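Local coordinates for protein rhamnonate dehydratase (Gibberella zeae PH-1, PDB 3FXG) that probably dehydrates L-rhamnonate to 2-keto-3-deoxy-L-rhamnonate, as a magnesium-dependent member of the enolase superfamily, at residues 57-62 / 222-227; 247-252 / 274-279. All coordinates share one frame; numbering follows the deposited sequence.

Contact 1. Residues 57-62 / 222-227. With MG (magnesium ion), chain I.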
loop_
_atom_site.group_PDB
_atom_site.type_symbol
_atom_site.label_atom_id
_atom_site.label_comp_id
_atom_site.label_asym_id
_atom_site.label_seq_id
_atom_site.Cartn_x
_atom_site.Cartn_y
_atom_site.Cartn_z
ATOM N N THR A 57 16.650 -34.033 -22.704
ATOM C CA THR A 57 16.161 -34.256 -24.059
ATOM C C THR A 57 14.902 -35.122 -24.016
ATOM O O THR A 57 14.065 -35.058 -24.918
ATOM C CB THR A 57 17.219 -34.953 -24.954
ATOM O OG1 THR A 57 17.637 -36.181 -24.348
ATOM C CG2 THR A 57 18.428 -34.044 -25.154
ATOM N N SER A 58 14.761 -35.917 -22.957
ATOM C CA SER A 58 13.599 -36.789 -22.816
ATOM C C SER A 58 12.300 -35.993 -22.933
ATOM O O SER A 58 11.370 -36.417 -23.627
ATOM C CB SER A 58 13.637 -37.528 -21.475
ATOM O OG SER A 58 13.499 -36.636 -20.382
ATOM N N TRP A 59 12.238 -34.840 -22.270
ATOM C CA TRP A 59 11.038 -34.014 -22.339
ATOM C C TRP A 59 11.059 -32.994 -23.477
ATOM O O TRP A 59 10.106 -32.234 -23.653
ATOM C CB TRP A 59 10.748 -33.320 -20.994
ATOM C CG TRP A 59 11.887 -32.577 -20.365
ATOM C CD1 TRP A 59 12.754 -33.052 -19.422
ATOM C CD2 TRP A 59 12.249 -31.208 -20.590
ATOM N NE1 TRP A 59 13.628 -32.062 -19.040
ATOM C CE2 TRP A 59 13.343 -30.920 -19.742
ATOM C CE3 TRP A 59 11.757 -30.197 -21.425
ATOM C CZ2 TRP A 59 13.954 -29.661 -19.703
ATOM C CZ3 TRP A 59 12.366 -28.938 -21.386
ATOM C CH2 TRP A 59 13.453 -28.685 -20.531
ATOM N N GLY A 60 12.150 -32.971 -24.240
ATOM C CA GLY A 60 12.228 -32.087 -25.394
ATOM C C GLY A 60 13.004 -30.783 -25.380
ATOM O O GLY A 60 12.741 -29.920 -26.213
ATOM N N ILE A 61 13.968 -30.623 -24.481
ATOM C CA ILE A 61 14.722 -29.372 -24.445
ATOM C C ILE A 61 15.428 -29.084 -25.778
ATOM O O ILE A 61 15.762 -27.939 -26.083
ATOM C CB ILE A 61 15.774 -29.385 -23.311
ATOM C CG1 ILE A 61 16.219 -27.953 -23.002
ATOM C CG2 ILE A 61 16.981 -30.233 -23.725
ATOM C CD1 ILE A 61 17.081 -27.831 -21.754
ATOM N N ASN A 62 15.629 -30.126 -26.576
ATOM C CA ASN A 62 16.318 -29.997 -27.859
ATOM C C ASN A 62 15.380 -30.151 -29.057
ATOM O O ASN A 62 15.833 -30.324 -30.189
ATOM C CB ASN A 62 17.409 -31.066 -27.943
ATOM C CG ASN A 62 16.839 -32.475 -27.944
ATOM O OD1 ASN A 62 15.786 -32.732 -27.350
ATOM N ND2 ASN A 62 17.531 -33.397 -28.604
ATOM N N ASP A 222 22.332 -22.358 -10.417
ATOM C CA ASP A 222 21.282 -22.240 -11.425
ATOM C C ASP A 222 20.194 -23.257 -11.111
ATOM O O ASP A 222 20.478 -24.444 -10.950
ATOM C CB ASP A 222 21.847 -22.497 -12.819
ATOM C CG ASP A 222 20.882 -22.098 -13.918
ATOM O OD1 ASP A 222 19.783 -22.684 -13.997
ATOM O OD2 ASP A 222 21.226 -21.194 -14.705
ATOM N N CYS A 223 18.951 -22.792 -11.034
ATOM C CA CYS A 223 17.831 -23.665 -10.703
ATOM C C CYS A 223 16.865 -23.956 -11.857
ATOM O O CYS A 223 15.852 -24.633 -11.670
ATOM C CB CYS A 223 17.072 -23.083 -9.506
ATOM S SG CYS A 223 18.112 -22.849 -8.024
ATOM N N TYR A 224 17.191 -23.448 -13.041
ATOM C CA TYR A 224 16.394 -23.653 -14.253
ATOM C C TYR A 224 14.870 -23.682 -14.035
ATOM O O TYR A 224 14.213 -24.683 -14.330
ATOM C CB TYR A 224 16.854 -24.949 -14.948
ATOM C CG TYR A 224 16.425 -25.081 -16.399
ATOM C CD1 TYR A 224 16.877 -24.181 -17.368
ATOM C CD2 TYR A 224 15.551 -26.092 -16.799
ATOM C CE1 TYR A 224 16.464 -24.285 -18.706
ATOM C CE2 TYR A 224 15.131 -26.204 -18.128
ATOM C CZ TYR A 224 15.589 -25.297 -19.074
ATOM O OH TYR A 224 15.151 -25.391 -20.377
HETATM N N MSE A 225 14.328 -22.570 -13.535
HETATM C CA MSE A 225 12.894 -22.393 -13.270
HETATM C C MSE A 225 12.179 -23.623 -12.693
HETATM O O MSE A 225 10.986 -23.829 -12.922
HETATM C CB MSE A 225 12.184 -21.916 -14.558
HETATM C CG MSE A 225 12.284 -22.847 -15.767
HETATM SE SE MSE A 225 11.724 -22.063 -17.497
HETATM C CE MSE A 225 12.795 -23.183 -18.653
ATOM N N SER A 226 12.891 -24.401 -11.883
ATOM C CA SER A 226 12.331 -25.639 -11.347
ATOM C C SER A 226 11.829 -25.694 -9.909
ATOM O O SER A 226 11.270 -26.713 -9.505
ATOM C CB SER A 226 13.356 -26.758 -11.518
ATOM O OG SER A 226 14.439 -26.572 -10.617
ATOM N N LEU A 227 12.022 -24.639 -9.125
ATOM C CA LEU A 227 11.583 -24.689 -7.735
ATOM C C LEU A 227 10.284 -23.932 -7.492
ATOM O O LEU A 227 9.532 -23.631 -8.422
ATOM C CB LEU A 227 12.683 -24.134 -6.816
ATOM C CG LEU A 227 14.106 -24.618 -7.119
ATOM C CD1 LEU A 227 15.073 -24.007 -6.112
ATOM C CD2 LEU A 227 14.165 -26.147 -7.072
HETATM MG MG MG I . 20.383 -19.769 -16.195
HETATM O O HOH W 1 18.524 -21.024 -15.758
HETATM O O HOH W 2 22.494 -19.876 -17.494
#
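Tyr224 reaches out from the end of a barrel strand to touch Trp59 and Ile61, joining the two halves of an enolase-superfamily fold: residues 57-62 belong to the N-terminal capping domain, residues 222-227 to the end of strand 219-222 of the TIM barrel and the loop after it. The contact is small and buried, and wholly van der Waals. The phenol end of Tyr224 does the touching, carried there with CG anti to the backbone N (chi1 -163°). Trp59 comes from the opposite direction and offers the outer corner of its six-membered ring: CH2 lies 3.7 Å from Tyr224 OH and 3.8 Å from Tyr224 CE2. Tyr224 OH lies near the indole plane and Trp59 CH2 near the phenol plane, each at the other ring's edge, so neither face is used for stacking between them. Ile61 approaches Tyr224 at a slant with the end of its long branch, CD1 sitting 3.4 Å from Tyr224 OH. The selenomethionine methyl CE of Met225 rests over the rim of one face of the Tyr224 ring.

Within residues 57-62, a type I turn from Thr57 to Gly60 presents Trp59 at its third position. In the second subunit, His96 and Arg99 hydrogen-bond to the backbone oxygens of Trp59 and Ser58, respectively, and Phe122 packs on Tyr224, so an interface adjoins the domain junction.

The metal chemistry lies on the strand side. Asp222 divides its carboxylate: OD2 binds the magnesium ion at 2.2 Å, in company with Glu248 and Glu275, whereas OD1 closes an Asx turn by accepting from Tyr224 N at 2.9 Å, nearly in line with its C-O bond. A metal-bound water also donates to Asp222 OD1, at 2.7 Å.

Contact 2. Residues 247-252 / 274-279. With MG (magnesium ion), chain I.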
loop_
_atom_site.group_PDB
_atom_site.type_symbol
_atom_site.label_atom_id
_atom_site.label_comp_id
_atom_site.label_asym_id
_atom_site.label_seq_id
_atom_site.Cartn_x
_atom_site.Cartn_y
_atom_site.Cartn_z
ATOM N N TRP A 247 21.324 -17.010 -6.402
ATOM C CA TRP A 247 20.478 -18.124 -6.803
ATOM C C TRP A 247 19.736 -17.694 -8.058
ATOM O O TRP A 247 19.009 -16.694 -8.048
ATOM C CB TRP A 247 19.502 -18.461 -5.676
ATOM C CG TRP A 247 20.200 -18.953 -4.443
ATOM C CD1 TRP A 247 20.801 -18.195 -3.479
ATOM C CD2 TRP A 247 20.401 -20.318 -4.065
ATOM N NE1 TRP A 247 21.363 -19.007 -2.522
ATOM C CE2 TRP A 247 21.131 -20.315 -2.857
ATOM C CE3 TRP A 247 20.031 -21.547 -4.630
ATOM C CZ2 TRP A 247 21.502 -21.495 -2.202
ATOM C CZ3 TRP A 247 20.400 -22.723 -3.975
ATOM C CH2 TRP A 247 21.127 -22.684 -2.776
ATOM N N GLU A 248 19.920 -18.461 -9.130
ATOM C CA GLU A 248 19.341 -18.141 -10.431
ATOM C C GLU A 248 18.094 -18.905 -10.872
ATOM O O GLU A 248 18.013 -20.128 -10.753
ATOM C CB GLU A 248 20.431 -18.292 -11.496
ATOM C CG GLU A 248 20.039 -17.817 -12.881
ATOM C CD GLU A 248 21.243 -17.679 -13.794
ATOM O OE1 GLU A 248 22.288 -17.180 -13.323
ATOM O OE2 GLU A 248 21.143 -18.058 -14.979
ATOM N N GLU A 249 17.137 -18.151 -11.410
ATOM C CA GLU A 249 15.870 -18.678 -11.913
ATOM C C GLU A 249 15.251 -19.755 -11.027
ATOM O O GLU A 249 14.916 -20.843 -11.497
ATOM C CB GLU A 249 16.051 -19.214 -13.342
ATOM C CG GLU A 249 14.803 -19.031 -14.208
ATOM C CD GLU A 249 14.986 -19.466 -15.657
ATOM O OE1 GLU A 249 14.103 -19.138 -16.479
ATOM O OE2 GLU A 249 15.994 -20.138 -15.977
ATOM N N CYS A 250 15.096 -19.444 -9.744
ATOM C CA CYS A 250 14.508 -20.380 -8.792
ATOM C C CYS A 250 13.054 -20.691 -9.113
ATOM O O CYS A 250 12.605 -21.822 -8.944
ATOM C CB CYS A 250 14.570 -19.814 -7.375
ATOM S SG CYS A 250 16.231 -19.579 -6.741
ATOM N N LEU A 251 12.324 -19.683 -9.579
ATOM C CA LEU A 251 10.910 -19.852 -9.887
ATOM C C LEU A 251 10.577 -19.922 -11.369
ATOM O O LEU A 251 11.389 -19.580 -12.232
ATOM C CB LEU A 251 10.108 -18.700 -9.274
ATOM C CG LEU A 251 10.329 -18.406 -7.786
ATOM C CD1 LEU A 251 9.476 -17.203 -7.375
ATOM C CD2 LEU A 251 9.968 -19.628 -6.959
ATOM N N SER A 252 9.363 -20.381 -11.651
ATOM C CA SER A 252 8.869 -20.440 -13.015
ATOM C C SER A 252 8.781 -18.991 -13.489
ATOM O O SER A 252 8.532 -18.091 -12.687
ATOM C CB SER A 252 7.465 -21.052 -13.038
ATOM O OG SER A 252 6.787 -20.708 -14.231
ATOM N N GLY A 274 15.286 -14.263 -15.619
ATOM C CA GLY A 274 15.043 -13.522 -16.843
ATOM C C GLY A 274 15.357 -14.162 -18.183
ATOM O O GLY A 274 14.903 -13.661 -19.206
ATOM N N GLU A 275 16.113 -15.256 -18.214
ATOM C CA GLU A 275 16.435 -15.847 -19.507
ATOM C C GLU A 275 15.200 -16.333 -20.256
ATOM O O GLU A 275 15.229 -16.470 -21.477
ATOM C CB GLU A 275 17.471 -16.968 -19.364
ATOM C CG GLU A 275 17.034 -18.204 -18.611
ATOM C CD GLU A 275 18.216 -19.114 -18.308
ATOM O OE1 GLU A 275 18.181 -20.305 -18.694
ATOM O OE2 GLU A 275 19.185 -18.625 -17.683
ATOM N N HIS A 276 14.107 -16.567 -19.537
ATOM C CA HIS A 276 12.882 -16.998 -20.193
ATOM C C HIS A 276 11.771 -15.952 -20.130
ATOM O O HIS A 276 10.589 -16.284 -20.080
ATOM C CB HIS A 276 12.412 -18.334 -19.624
ATOM C CG HIS A 276 13.381 -19.449 -19.862
ATOM N ND1 HIS A 276 14.261 -19.889 -18.897
ATOM C CD2 HIS A 276 13.650 -20.172 -20.975
ATOM C CE1 HIS A 276 15.031 -20.836 -19.406
ATOM N NE2 HIS A 276 14.681 -21.025 -20.665
ATOM N N GLU A 277 12.168 -14.681 -20.130
ATOM C CA GLU A 277 11.227 -13.562 -20.124
ATOM C C GLU A 277 11.444 -12.830 -21.457
ATOM O O GLU A 277 12.527 -12.908 -22.036
ATOM C CB GLU A 277 11.498 -12.638 -18.934
ATOM C CG GLU A 277 10.459 -11.542 -18.745
ATOM C CD GLU A 277 9.032 -12.060 -18.866
ATOM O OE1 GLU A 277 8.555 -12.241 -20.009
ATOM O OE2 GLU A 277 8.394 -12.295 -17.818
ATOM N N TYR A 278 10.426 -12.118 -21.938
ATOM C CA TYR A 278 10.513 -11.444 -23.237
ATOM C C TYR A 278 9.925 -10.035 -23.284
ATOM O O TYR A 278 8.999 -9.718 -22.541
ATOM C CB TYR A 278 9.790 -12.288 -24.292
ATOM C CG TYR A 278 10.045 -13.777 -24.182
ATOM C CD1 TYR A 278 10.936 -14.420 -25.041
ATOM C CD2 TYR A 278 9.413 -14.539 -23.199
ATOM C CE1 TYR A 278 11.191 -15.787 -24.920
ATOM C CE2 TYR A 278 9.663 -15.901 -23.068
ATOM C CZ TYR A 278 10.552 -16.519 -23.931
ATOM O OH TYR A 278 10.796 -17.865 -23.794
ATOM N N SER A 279 10.461 -9.222 -24.199
ATOM C CA SER A 279 10.040 -7.837 -24.448
ATOM C C SER A 279 10.279 -6.866 -23.301
ATOM O O SER A 279 10.484 -7.268 -22.155
ATOM C CB SER A 279 8.557 -7.775 -24.843
ATOM O OG SER A 279 7.722 -7.647 -23.702
HETATM MG MG MG I . 20.383 -19.769 -16.195
HETATM O O HOH W 3 13.403 -16.412 -16.736
HETATM O O HOH W 1 18.524 -21.024 -15.758
HETATM O O HOH W 2 22.494 -19.876 -17.494
#
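The imidazole of His276 meets the Glu249 carboxylate at its edge, the two planes only 14° apart. Trp301 meets the same ring with about 30° between planes. The nearly coplanar pairing suits a His-carboxylate hydrogen bond: His276 ND1 donates to Glu249 OE1, 2.5 Å away, and meets the syn lone pair of that oxygen. The bond is almost straight, at 168°, and holds the imidazole in one rotation. A water also donates to Glu249 OE1 and accepts from His276 N, tying the carboxylate to the backbone beside the ring.

Glu248 and Glu275 cross at about a right angle and converge on the magnesium ion, each giving OE2 at 2.2 Å. The metal holds these two oxygens 3.4 Å apart, and Asp222 completes the protein ligands. Glu275 gets there with CG tucked between its backbone N and carbonyl carbon and the rest of its chain extended. The other oxygen of Glu248, OE1, is held by Lys185, Gln296 and Trp246. Glu249 OE2 lies 3.5 Å from Glu275 OE1, a meeting of like charges that the metal probably eases; a magnesium-bound water donates to Glu249 OE2 at 2.7 Å.

These acidic ligands at the ends of successive strands are the enolase-superfamily metal site. Strand 246-248 runs parallel between strands 219-222 and 270-273, helix 229-238 packs against Trp247 and Leu251, and the 274-279 loop leads into helix 279-287.

In the fold
Both contacts are buried, and both draw on the ends of barrel strands around one magnesium ion, with centres about 12 Å apart. Contact 2 lies wholly within the barrel and is the more polar, made of carboxylates, an imidazole, metal and water. Contact 1 crosses from barrel to capping domain through the phenol end of Tyr224 against an indole edge and an isoleucine methyl, contributing Asp222 from its barrel side. They touch directly: Cys223 N lies 2.8 Å from Glu248 O, a probable hydrogen bond between adjacent strand ends, and Met225 CE packs 3.3 Å from His276 CE1. Two metal-bound waters are common to both, and Phe122 of the second subunit packs against Tyr224 and His276 alike.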